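Local coordinates for probable quinone reductase Qor (NADPH:quinone reductase) (Zeta-crystallin homolog protein) (Mycobacterium tuberculosis, PDB 4RVU) that binds NADPH and probably passes electrons from it to quinones, as expected of an NADPH:quinone reductase, at residues Thr105-Ala108 with Ser109-Ala112; Asp116-Ser120 with Glu121-Ser125; Thr176-Thr179 with Ala180-Lys184; Pro253-Pro257 with Gln258-Ala262. One frame throughout, in Å; residues are numbered along the deposited sequence.

Interaction 1. Residues Thr105-Ala108 with Ser109-Ala112; sequences TAPA and SLTA
The chain turns a tight corner between Pro-107 and Thr-111, where Pro-107 O accepts from Leu-110 N at 3.0 Å and Ala-108 O accepts from Thr-111 N at 3.2 Å, two successive three-residue steps of a short 3-10 turn. The corner ends strand 103-107 and leads into strand 111-113, and these two go on to different neighbours: the first pairs with strand 33-38, the second with strand 90-93. One side chain reinforces the turn. Thr-111 OG1 donates to Pro-107 O over 2.8 Å, and it approaches from the face of that carbonyl opposite the one Leu-110 N uses. The hydroxyl gets there because it lies beside its own backbone N (chi1 -61°), on the side that faces back toward Pro-107. The same oxygen brushes the methyl of Ala-106, with CB 3.7 Å from Thr-111 OG1. The pyrrolidine ring of Pro-107 only grazes Leu-110, CG to CD1 being 4.4 Å. Leu-110 also touches Phe-283 of helix 280-295, and Thr-111 packs on Leu-34, Val-91 and Ser-93 of the adjoining strands. With a hydroxyl and an amide on opposite faces, the Pro-107 carbonyl is clamped in its orientation, and the buried Thr-111 hydroxyl has its hydrogen spent on the turn itself.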
loop_
_atom_site.group_PDB
_atom_site.type_symbol
_atom_site.label_atom_id
_atom_site.label_comp_id
_atom_site.label_asym_id
_atom_site.label_seq_id
_atom_site.Cartn_x
_atom_site.Cartn_y
_atom_site.Cartn_z
ATOM N N THR A 105 2.715 -30.124 -17.560
ATOM C CA THR A 105 2.659 -30.535 -16.163
ATOM C C THR A 105 2.174 -29.380 -15.310
ATOM O O THR A 105 2.364 -28.218 -15.671
ATOM C CB THR A 105 4.040 -30.955 -15.640
ATOM O OG1 THR A 105 4.940 -29.848 -15.762
ATOM C CG2 THR A 105 4.574 -32.147 -16.427
ATOM N N ALA A 106 1.569 -29.696 -14.164
ATOM C CA ALA A 106 1.192 -28.670 -13.197
ATOM C C ALA A 106 1.208 -29.254 -11.791
ATOM O O ALA A 106 0.919 -30.438 -11.612
ATOM C CB ALA A 106 -0.188 -28.077 -13.529
ATOM N N PRO A 107 1.537 -28.428 -10.786
ATOM C CA PRO A 107 1.497 -28.948 -9.413
ATOM C C PRO A 107 0.062 -29.290 -9.048
ATOM O O PRO A 107 -0.816 -28.451 -9.259
ATOM C CB PRO A 107 1.957 -27.757 -8.558
ATOM C CG PRO A 107 2.531 -26.737 -9.526
ATOM C CD PRO A 107 1.829 -26.982 -10.834
ATOM N N ALA A 108 -0.172 -30.483 -8.510
ATOM C CA ALA A 108 -1.508 -30.880 -8.077
ATOM C C ALA A 108 -2.136 -29.894 -7.081
ATOM O O ALA A 108 -3.341 -29.666 -7.114
ATOM C CB ALA A 108 -1.476 -32.291 -7.491
ATOM N N SER A 109 -1.323 -29.320 -6.201
ATOM C CA SER A 109 -1.832 -28.409 -5.176
ATOM C C SER A 109 -2.343 -27.079 -5.753
ATOM O O SER A 109 -3.090 -26.349 -5.090
ATOM C CB SER A 109 -0.753 -28.134 -4.125
ATOM O OG SER A 109 0.385 -27.547 -4.729
ATOM N N LEU A 110 -1.929 -26.761 -6.979
ATOM C CA LEU A 110 -2.374 -25.546 -7.660
ATOM C C LEU A 110 -3.175 -25.890 -8.915
ATOM O O LEU A 110 -3.112 -25.183 -9.925
ATOM C CB LEU A 110 -1.173 -24.661 -8.018
ATOM C CG LEU A 110 -0.306 -24.230 -6.828
ATOM C CD1 LEU A 110 0.823 -23.378 -7.326
ATOM C CD2 LEU A 110 -1.114 -23.482 -5.783
ATOM N N THR A 111 -3.913 -26.995 -8.836
ATOM C CA THR A 111 -4.790 -27.440 -9.913
ATOM C C THR A 111 -6.169 -27.696 -9.319
ATOM O O THR A 111 -6.287 -28.312 -8.256
ATOM C CB THR A 111 -4.262 -28.737 -10.551
ATOM O OG1 THR A 111 -2.967 -28.498 -11.119
ATOM C CG2 THR A 111 -5.200 -29.217 -11.651
ATOM N N ALA A 112 -7.214 -27.244 -10.006
ATOM C CA ALA A 112 -8.582 -27.457 -9.534
ATOM C C ALA A 112 -9.343 -28.366 -10.480
ATOM O O ALA A 112 -9.151 -28.305 -11.701
ATOM C CB ALA A 112 -9.313 -26.124 -9.406
#

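Interaction 2. Residues Asp116-Ser120 with Glu121-Ser125; sequences DDVTS and EVAAS
Val-118 makes the first touch on the helix ahead of it: its CG1 lies 4.0 Å from CG1 of Val-122, the two side chains meeting at about a right angle, and reaches on toward the methyl of Ala-123, CG1 to CB 4.3 Å. Next comes Thr-119, whose OG1 accepts from Val-122 N at 3.2 Å along a nearly straight N-H (162°). The hydroxyl can turn to that amide because it sits between its own backbone N and carbonyl carbon (chi1 65°), and it is pressed close to Val-122, with OG1 only 3.3 Å from CG2. This is an N-cap: the threonine supplies a side-chain acceptor to an amide in the first turn of helix 120-140, which follows strand 111-113 by way of this loop. Thr-119 O meanwhile starts the regular helical pattern by taking Ala-123 N at 3.0 Å. A water joins Thr-119 OG1 to Glu-121 OE1, donating to the carboxylate, while Glu-121 OE2 forms a salt bridge with Arg-306. Ser-120 continues the helix through its carbonyl, which receives Ala-124 N, while its OG hydrogen-bonds to Glu-39 and Arg-90. A turn later, Ser-125 OG folds back onto the helix and donates to Glu-121 O over 2.9 Å. Cys-68 of strand 67-74 meets Ser-120, Ala-123 and Ala-124, and Val-303 of strand 303-308 lies against Glu-121, Val-122 and Ser-125.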
loop_
_atom_site.group_PDB
_atom_site.type_symbol
_atom_site.label_atom_id
_atom_site.label_comp_id
_atom_site.label_asym_id
_atom_site.label_seq_id
_atom_site.Cartn_x
_atom_site.Cartn_y
_atom_site.Cartn_z
ATOM N N ASP A 116 -18.695 -30.196 -13.598
ATOM C CA ASP A 116 -19.184 -30.888 -14.784
ATOM C C ASP A 116 -19.987 -30.000 -15.739
ATOM O O ASP A 116 -20.142 -30.337 -16.914
ATOM C CB ASP A 116 -20.007 -32.115 -14.386
ATOM C CG ASP A 116 -19.154 -33.237 -13.821
ATOM O OD1 ASP A 116 -17.947 -33.306 -14.149
ATOM O OD2 ASP A 116 -19.707 -34.057 -13.057
ATOM N N ASP A 117 -20.483 -28.866 -15.251
ATOM C CA ASP A 117 -21.285 -27.968 -16.090
ATOM C C ASP A 117 -20.472 -26.822 -16.707
ATOM O O ASP A 117 -21.036 -25.905 -17.323
ATOM C CB ASP A 117 -22.458 -27.393 -15.295
ATOM C CG ASP A 117 -22.006 -26.508 -14.148
ATOM O OD1 ASP A 117 -20.986 -26.824 -13.502
ATOM O OD2 ASP A 117 -22.671 -25.489 -13.900
ATOM N N VAL A 118 -19.151 -26.871 -16.544
ATOM C CA VAL A 118 -18.258 -25.838 -17.080
ATOM C C VAL A 118 -17.403 -26.436 -18.196
ATOM O O VAL A 118 -16.757 -27.480 -18.003
ATOM C CB VAL A 118 -17.344 -25.267 -15.959
ATOM C CG1 VAL A 118 -16.354 -24.245 -16.529
ATOM C CG2 VAL A 118 -18.191 -24.623 -14.859
ATOM N N THR A 119 -17.419 -25.812 -19.375
ATOM C CA THR A 119 -16.619 -26.320 -20.484
ATOM C C THR A 119 -15.147 -26.039 -20.257
ATOM O O THR A 119 -14.765 -25.160 -19.466
ATOM C CB THR A 119 -16.992 -25.709 -21.848
ATOM O OG1 THR A 119 -16.690 -24.309 -21.834
ATOM C CG2 THR A 119 -18.468 -25.916 -22.170
ATOM N N SER A 120 -14.312 -26.787 -20.963
ATOM C CA SER A 120 -12.871 -26.626 -20.819
ATOM C C SER A 120 -12.422 -25.254 -21.325
ATOM O O SER A 120 -11.522 -24.648 -20.743
ATOM C CB SER A 120 -12.148 -27.756 -21.544
ATOM O OG SER A 120 -12.494 -29.009 -20.970
ATOM N N GLU A 121 -13.055 -24.759 -22.392
ATOM C CA GLU A 121 -12.757 -23.421 -22.907
ATOM C C GLU A 121 -13.060 -22.333 -21.886
ATOM O O GLU A 121 -12.268 -21.403 -21.698
ATOM C CB GLU A 121 -13.597 -23.115 -24.147
ATOM C CG GLU A 121 -13.106 -23.719 -25.435
ATOM C CD GLU A 121 -13.959 -23.261 -26.601
ATOM O OE1 GLU A 121 -15.107 -22.821 -26.362
ATOM O OE2 GLU A 121 -13.489 -23.351 -27.750
ATOM N N VAL A 122 -14.217 -22.435 -21.235
ATOM C CA VAL A 122 -14.565 -21.465 -20.194
ATOM C C VAL A 122 -13.602 -21.558 -19.011
ATOM O O VAL A 122 -13.144 -20.542 -18.501
ATOM C CB VAL A 122 -16.032 -21.616 -19.743
ATOM C CG1 VAL A 122 -16.297 -20.792 -18.499
ATOM C CG2 VAL A 122 -16.968 -21.168 -20.875
ATOM N N ALA A 123 -13.265 -22.773 -18.587
ATOM C CA ALA A 123 -12.303 -22.950 -17.495
ATOM C C ALA A 123 -10.950 -22.293 -17.797
ATOM O O ALA A 123 -10.348 -21.650 -16.929
ATOM C CB ALA A 123 -12.123 -24.438 -17.174
ATOM N N ALA A 124 -10.467 -22.440 -19.026
ATOM C CA ALA A 124 -9.167 -21.865 -19.405
ATOM C C ALA A 124 -9.286 -20.386 -19.703
ATOM O O ALA A 124 -8.276 -19.690 -19.881
ATOM C CB ALA A 124 -8.573 -22.602 -20.611
ATOM N N SER A 125 -10.521 -19.903 -19.767
ATOM C CA SER A 125 -10.780 -18.474 -19.868
ATOM C C SER A 125 -10.836 -17.853 -18.479
ATOM O O SER A 125 -10.577 -16.662 -18.313
ATOM C CB SER A 125 -12.116 -18.225 -20.564
ATOM O OG SER A 125 -12.041 -18.488 -21.950
HETATM O O HOH W 1 -17.193 -23.759 -24.632
#

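Interaction 3. Residues Thr176-Thr179 with Ala180-Lys184; sequences TVST and AEKAK. With NDP (NADPH dihydro-nicotinamide-adenine-dinucleotide phosphate), chain E.
Oxygen O2X of the NADPH 2'-phosphate is gripped by both halves of this turn: Lys-182 NZ donates to it at 2.7 Å, and Ser-178 OG also donates, across a modelled 2.4 Å that is very short. NZ makes a weak further bond to the ester oxygen O2B and gives others to the carbonyls of Arg-322 and Thr-324, so the ammonium has several partners. Lys-182 reaches the phosphate with its chain extended beyond CG, crossing Thr-179 on the way with CG 3.2 Å from OG1. Thr-179 is the N-cap: its OG1 accepts from Lys-182 N at 3.0 Å, which fixes the start of the helix and the root of the lysine together. A water links that hydroxyl to Glu-181 OE1. The grip of Ser-178 and Lys-182 on the 2'-phosphate is consistent with NADPH as the cofactor; Arg-322 NH2 bonds to NADPH as well. Val-177 CB packs 3.7 Å from Lys-182 CB, the side chains running past each other in opposite directions, and Val-177 CG2 lies 3.9 Å from Ala-183 CB. The turn joins strand 172-176 of the parallel sheet to helix 180-188, and Val-177 and Ala-183 both rest on Val-194 of the edge strand 193-195.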
loop_
_atom_site.group_PDB
_atom_site.type_symbol
_atom_site.label_atom_id
_atom_site.label_comp_id
_atom_site.label_asym_id
_atom_site.label_seq_id
_atom_site.Cartn_x
_atom_site.Cartn_y
_atom_site.Cartn_z
ATOM N N THR A 176 -12.363 2.062 -17.973
ATOM C CA THR A 176 -11.838 2.671 -19.195
ATOM C C THR A 176 -11.706 1.613 -20.292
ATOM O O THR A 176 -11.316 0.468 -20.026
ATOM C CB THR A 176 -10.464 3.331 -18.981
ATOM O OG1 THR A 176 -9.546 2.368 -18.445
ATOM C CG2 THR A 176 -10.575 4.526 -18.025
ATOM N N VAL A 177 -12.028 1.989 -21.528
ATOM C CA VAL A 177 -11.846 1.094 -22.677
ATOM C C VAL A 177 -11.431 1.916 -23.888
ATOM O O VAL A 177 -11.529 3.139 -23.861
ATOM C CB VAL A 177 -13.134 0.318 -23.031
ATOM C CG1 VAL A 177 -13.622 -0.522 -21.854
ATOM C CG2 VAL A 177 -14.211 1.289 -23.489
ATOM N N SER A 178 -10.984 1.250 -24.949
ATOM C CA SER A 178 -10.465 1.955 -26.118
ATOM C C SER A 178 -11.447 2.116 -27.283
ATOM O O SER A 178 -11.186 2.898 -28.194
ATOM C CB SER A 178 -9.190 1.291 -26.632
ATOM O OG SER A 178 -9.465 0.026 -27.212
ATOM N N THR A 179 -12.557 1.380 -27.268
ATOM C CA THR A 179 -13.512 1.397 -28.390
ATOM C C THR A 179 -14.955 1.363 -27.903
ATOM O O THR A 179 -15.238 0.942 -26.776
ATOM C CB THR A 179 -13.337 0.183 -29.324
ATOM O OG1 THR A 179 -13.760 -1.000 -28.641
ATOM C CG2 THR A 179 -11.897 0.024 -29.782
ATOM N N ALA A 180 -15.869 1.796 -28.762
ATOM C CA ALA A 180 -17.289 1.752 -28.445
ATOM C C ALA A 180 -17.803 0.318 -28.318
ATOM O O ALA A 180 -18.736 0.070 -27.548
ATOM C CB ALA A 180 -18.104 2.532 -29.477
ATOM N N GLU A 181 -17.208 -0.614 -29.068
ATOM C CA GLU A 181 -17.566 -2.040 -28.951
ATOM C C GLU A 181 -17.252 -2.529 -27.541
ATOM O O GLU A 181 -18.064 -3.214 -26.907
ATOM C CB GLU A 181 -16.813 -2.918 -29.967
ATOM C CG GLU A 181 -17.117 -4.436 -29.812
ATOM C CD GLU A 181 -16.071 -5.367 -30.437
ATOM O OE1 GLU A 181 -14.972 -4.901 -30.805
ATOM O OE2 GLU A 181 -16.355 -6.583 -30.549
ATOM N N LYS A 182 -16.066 -2.173 -27.058
ATOM C CA LYS A 182 -15.638 -2.553 -25.713
ATOM C C LYS A 182 -16.474 -1.858 -24.645
ATOM O O LYS A 182 -16.784 -2.435 -23.599
ATOM C CB LYS A 182 -14.145 -2.266 -25.530
ATOM C CG LYS A 182 -13.263 -3.188 -26.374
ATOM C CD LYS A 182 -11.796 -3.068 -26.001
ATOM C CE LYS A 182 -10.919 -3.843 -26.970
ATOM N NZ LYS A 182 -9.528 -3.999 -26.443
ATOM N N ALA A 183 -16.863 -0.620 -24.917
ATOM C CA ALA A 183 -17.714 0.105 -23.984
ATOM C C ALA A 183 -19.030 -0.626 -23.725
ATOM O O ALA A 183 -19.510 -0.668 -22.594
ATOM C CB ALA A 183 -17.968 1.519 -24.480
ATOM N N LYS A 184 -19.626 -1.204 -24.764
ATOM C CA LYS A 184 -20.888 -1.911 -24.558
ATOM C C LYS A 184 -20.689 -3.184 -23.731
ATOM O O LYS A 184 -21.482 -3.478 -22.840
ATOM C CB LYS A 184 -21.570 -2.254 -25.887
ATOM C CG LYS A 184 -23.040 -2.628 -25.715
ATOM C CD LYS A 184 -23.564 -3.432 -26.898
ATOM C CE LYS A 184 -23.277 -4.920 -26.731
ATOM N NZ LYS A 184 -24.299 -5.610 -25.879
HETATM P PA NDP E . -6.327 -7.996 -21.121
HETATM O O1A NDP E . -7.272 -8.998 -21.721
HETATM O O2A NDP E . -6.844 -6.994 -20.129
HETATM O O5B NDP E . -5.592 -7.207 -22.313
HETATM C C5B NDP E . -4.864 -6.014 -22.043
HETATM C C4B NDP E . -5.803 -4.837 -22.250
HETATM O O4B NDP E . -5.246 -3.632 -21.724
HETATM C C3B NDP E . -6.039 -4.569 -23.726
HETATM O O3B NDP E . -7.134 -5.331 -24.234
HETATM C C2B NDP E . -6.316 -3.080 -23.769
HETATM O O2B NDP E . -7.714 -2.827 -23.766
HETATM C C1B NDP E . -5.678 -2.520 -22.507
HETATM N N9A NDP E . -4.530 -1.684 -22.928
HETATM C C8A NDP E . -4.385 -0.370 -22.690
HETATM N N7A NDP E . -3.234 0.097 -23.227
HETATM C C5A NDP E . -2.624 -0.932 -23.837
HETATM C C6A NDP E . -1.374 -1.130 -24.604
HETATM N N6A NDP E . -0.528 -0.100 -24.828
HETATM N N1A NDP E . -1.110 -2.369 -25.071
HETATM C C2A NDP E . -1.948 -3.396 -24.852
HETATM N N3A NDP E . -3.097 -3.290 -24.167
HETATM C C4A NDP E . -3.486 -2.106 -23.642
HETATM O O3 NDP E . -5.102 -8.797 -20.469
HETATM P PN NDP E . -5.308 -9.805 -19.237
HETATM O O1N NDP E . -6.763 -9.809 -18.852
HETATM O O2N NDP E . -4.599 -11.089 -19.577
HETATM O O5D NDP E . -4.483 -9.081 -18.065
HETATM C C5D NDP E . -4.836 -7.769 -17.636
HETATM C C4D NDP E . -3.643 -7.113 -16.957
HETATM O O4D NDP E . -3.465 -7.665 -15.654
HETATM C C3D NDP E . -2.361 -7.386 -17.716
HETATM O O3D NDP E . -1.555 -6.211 -17.661
HETATM C C2D NDP E . -1.682 -8.495 -16.944
HETATM O O2D NDP E . -0.262 -8.375 -17.046
HETATM C C1D NDP E . -2.168 -8.248 -15.525
HETATM N N1N NDP E . -2.279 -9.454 -14.703
HETATM C C2N NDP E . -1.722 -9.446 -13.491
HETATM C C3N NDP E . -1.794 -10.538 -12.639
HETATM C C7N NDP E . -1.137 -10.460 -11.293
HETATM O O7N NDP E . -1.257 -11.394 -10.520
HETATM N N7N NDP E . -0.447 -9.365 -10.979
HETATM C C4N NDP E . -2.525 -11.795 -13.048
HETATM C C5N NDP E . -3.097 -11.670 -14.384
HETATM C C6N NDP E . -2.958 -10.517 -15.148
HETATM P P2B NDP E . -8.287 -1.372 -24.143
HETATM O O1X NDP E . -7.068 -0.495 -24.182
HETATM O O2X NDP E . -8.944 -1.566 -25.479
HETATM O O3X NDP E . -9.253 -1.056 -23.039
HETATM O O HOH W 2 -13.078 -3.305 -30.217
#

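Interaction 4. Residues Pro253-Pro257 with Gln258-Ala262; sequences PPVDP and QRLNA
An Asx turn at Asp-256 leads the loop after strand 240-244 into the short helix 258-262: Asp-256 OD1 accepts from Gln-258 N at 2.8 Å, the amide coming from above the carboxylate plane. With CG swung opposite the backbone N (chi1 -178°), the carboxylate reaches forward over Pro-257 N to meet it. The backbone then closes two tight steps, Arg-259 N to Asp-256 O at 2.8 Å and Leu-260 N to Pro-257 O at 2.9 Å. Arg-259 doubles back along the loop, its CG 4.0 Å from CB of Asp-256 and its NH1 past CG1 of Val-255. Two waters carry NH1 on to the carbonyls of Pro-253 and Pro-254, the first lying at the guanidinium edge, while NH2 makes a salt bridge with Asp-230. Asn-261 ND2 donates to Gln-258 OE1 at 3.0 Å in the carbonyl plane. The other end of that amide, NE2, bonds to Tyr-55 OH of the second subunit, and Pro-254 and Pro-257 pack on Pro-254 and Leu-244 of that subunit. The two bonds are consistent with the Gln-258 amide being placed with NE2 toward the dimer interface, and the arginine, through water, ties the proline-rich loop to the helix it precedes.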
loop_
_atom_site.group_PDB
_atom_site.type_symbol
_atom_site.label_atom_id
_atom_site.label_comp_id
_atom_site.label_asym_id
_atom_site.label_seq_id
_atom_site.Cartn_x
_atom_site.Cartn_y
_atom_site.Cartn_z
ATOM N N PRO A 253 6.948 4.185 -14.171
ATOM C CA PRO A 253 8.218 4.767 -13.715
ATOM C C PRO A 253 8.238 4.893 -12.188
ATOM O O PRO A 253 7.166 4.973 -11.583
ATOM C CB PRO A 253 8.223 6.159 -14.366
ATOM C CG PRO A 253 7.291 6.027 -15.563
ATOM C CD PRO A 253 6.212 5.091 -15.074
ATOM N N PRO A 254 9.435 4.887 -11.580
ATOM C CA PRO A 254 9.599 5.021 -10.125
ATOM C C PRO A 254 8.719 6.127 -9.531
ATOM O O PRO A 254 8.651 7.232 -10.076
ATOM C CB PRO A 254 11.083 5.349 -9.989
ATOM C CG PRO A 254 11.720 4.562 -11.104
ATOM C CD PRO A 254 10.726 4.642 -12.254
ATOM N N VAL A 255 8.038 5.809 -8.428
ATOM C CA VAL A 255 7.055 6.702 -7.815
ATOM C C VAL A 255 7.601 7.351 -6.548
ATOM O O VAL A 255 7.902 6.656 -5.576
ATOM C CB VAL A 255 5.767 5.926 -7.450
ATOM C CG1 VAL A 255 4.759 6.835 -6.769
ATOM C CG2 VAL A 255 5.150 5.264 -8.707
ATOM N N ASP A 256 7.736 8.677 -6.551
ATOM C CA ASP A 256 8.067 9.412 -5.325
ATOM C C ASP A 256 7.005 9.095 -4.277
ATOM O O ASP A 256 5.834 9.399 -4.491
ATOM C CB ASP A 256 8.058 10.916 -5.613
ATOM C CG ASP A 256 8.439 11.768 -4.400
ATOM O OD1 ASP A 256 8.378 11.293 -3.251
ATOM O OD2 ASP A 256 8.795 12.945 -4.613
ATOM N N PRO A 257 7.403 8.479 -3.142
ATOM C CA PRO A 257 6.408 8.119 -2.125
ATOM C C PRO A 257 5.598 9.308 -1.636
ATOM O O PRO A 257 4.451 9.125 -1.228
ATOM C CB PRO A 257 7.266 7.554 -0.988
ATOM C CG PRO A 257 8.461 6.993 -1.685
ATOM C CD PRO A 257 8.746 7.973 -2.793
ATOM N N GLN A 258 6.164 10.512 -1.684
ATOM C CA GLN A 258 5.403 11.696 -1.276
ATOM C C GLN A 258 4.199 11.972 -2.174
ATOM O O GLN A 258 3.278 12.696 -1.778
ATOM C CB GLN A 258 6.302 12.937 -1.155
ATOM C CG GLN A 258 7.233 12.896 0.069
ATOM C CD GLN A 258 6.526 13.254 1.370
ATOM O OE1 GLN A 258 5.297 13.280 1.439
ATOM N NE2 GLN A 258 7.309 13.553 2.406
ATOM N N ARG A 259 4.195 11.404 -3.377
ATOM C CA ARG A 259 3.000 11.480 -4.209
ATOM C C ARG A 259 1.830 10.786 -3.529
ATOM O O ARG A 259 0.682 11.191 -3.706
ATOM C CB ARG A 259 3.249 10.885 -5.602
ATOM C CG ARG A 259 4.225 11.714 -6.439
ATOM C CD ARG A 259 4.592 11.006 -7.733
ATOM N NE ARG A 259 3.425 10.817 -8.587
ATOM C CZ ARG A 259 3.388 9.995 -9.633
ATOM N NH1 ARG A 259 4.459 9.284 -9.959
ATOM N NH2 ARG A 259 2.283 9.877 -10.347
ATOM N N LEU A 260 2.112 9.745 -2.750
ATOM C CA LEU A 260 1.046 8.991 -2.083
ATOM C C LEU A 260 0.441 9.810 -0.948
ATOM O O LEU A 260 -0.733 9.666 -0.608
ATOM C CB LEU A 260 1.574 7.652 -1.554
ATOM C CG LEU A 260 2.315 6.738 -2.527
ATOM C CD1 LEU A 260 2.747 5.442 -1.834
ATOM C CD2 LEU A 260 1.451 6.415 -3.755
ATOM N N ASN A 261 1.265 10.680 -0.366
ATOM C CA ASN A 261 0.834 11.601 0.664
ATOM C C ASN A 261 -0.099 12.638 0.037
ATOM O O ASN A 261 -1.245 12.766 0.431
ATOM C CB ASN A 261 2.081 12.249 1.287
ATOM C CG ASN A 261 1.759 13.242 2.393
ATOM O OD1 ASN A 261 0.595 13.541 2.679
ATOM N ND2 ASN A 261 2.806 13.770 3.022
ATOM N N ALA A 262 0.399 13.354 -0.964
ATOM C CA ALA A 262 -0.374 14.385 -1.641
ATOM C C ALA A 262 -1.706 13.857 -2.187
ATOM O O ALA A 262 -2.716 14.565 -2.181
ATOM C CB ALA A 262 0.457 15.011 -2.752
HETATM O O HOH W 3 5.306 7.128 -11.884
HETATM O O HOH W 4 7.402 9.872 -9.234
#

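The four contacts follow one another along the chain, each a local corner where a loop closes onto what comes next. Interactions 1 and 2 lie 16 Å apart between centres: strand 111-113, entered at interaction 1, is followed by the loop and helix 120-140 of interaction 2. Interaction 1 lies within the mixed sheet, and interaction 2 packs a helix against strands of it. Interactions 3 and 4 belong to the Rossmann part, following strands 172-176 and 240-244 of one parallel sheet, with centres 30 Å apart. Interactions 1 and 3 fall on opposite sides of the chain's centre, 35 Å apart. Interaction 3 holds the cofactor phosphate, whereas interaction 4 faces the second subunit.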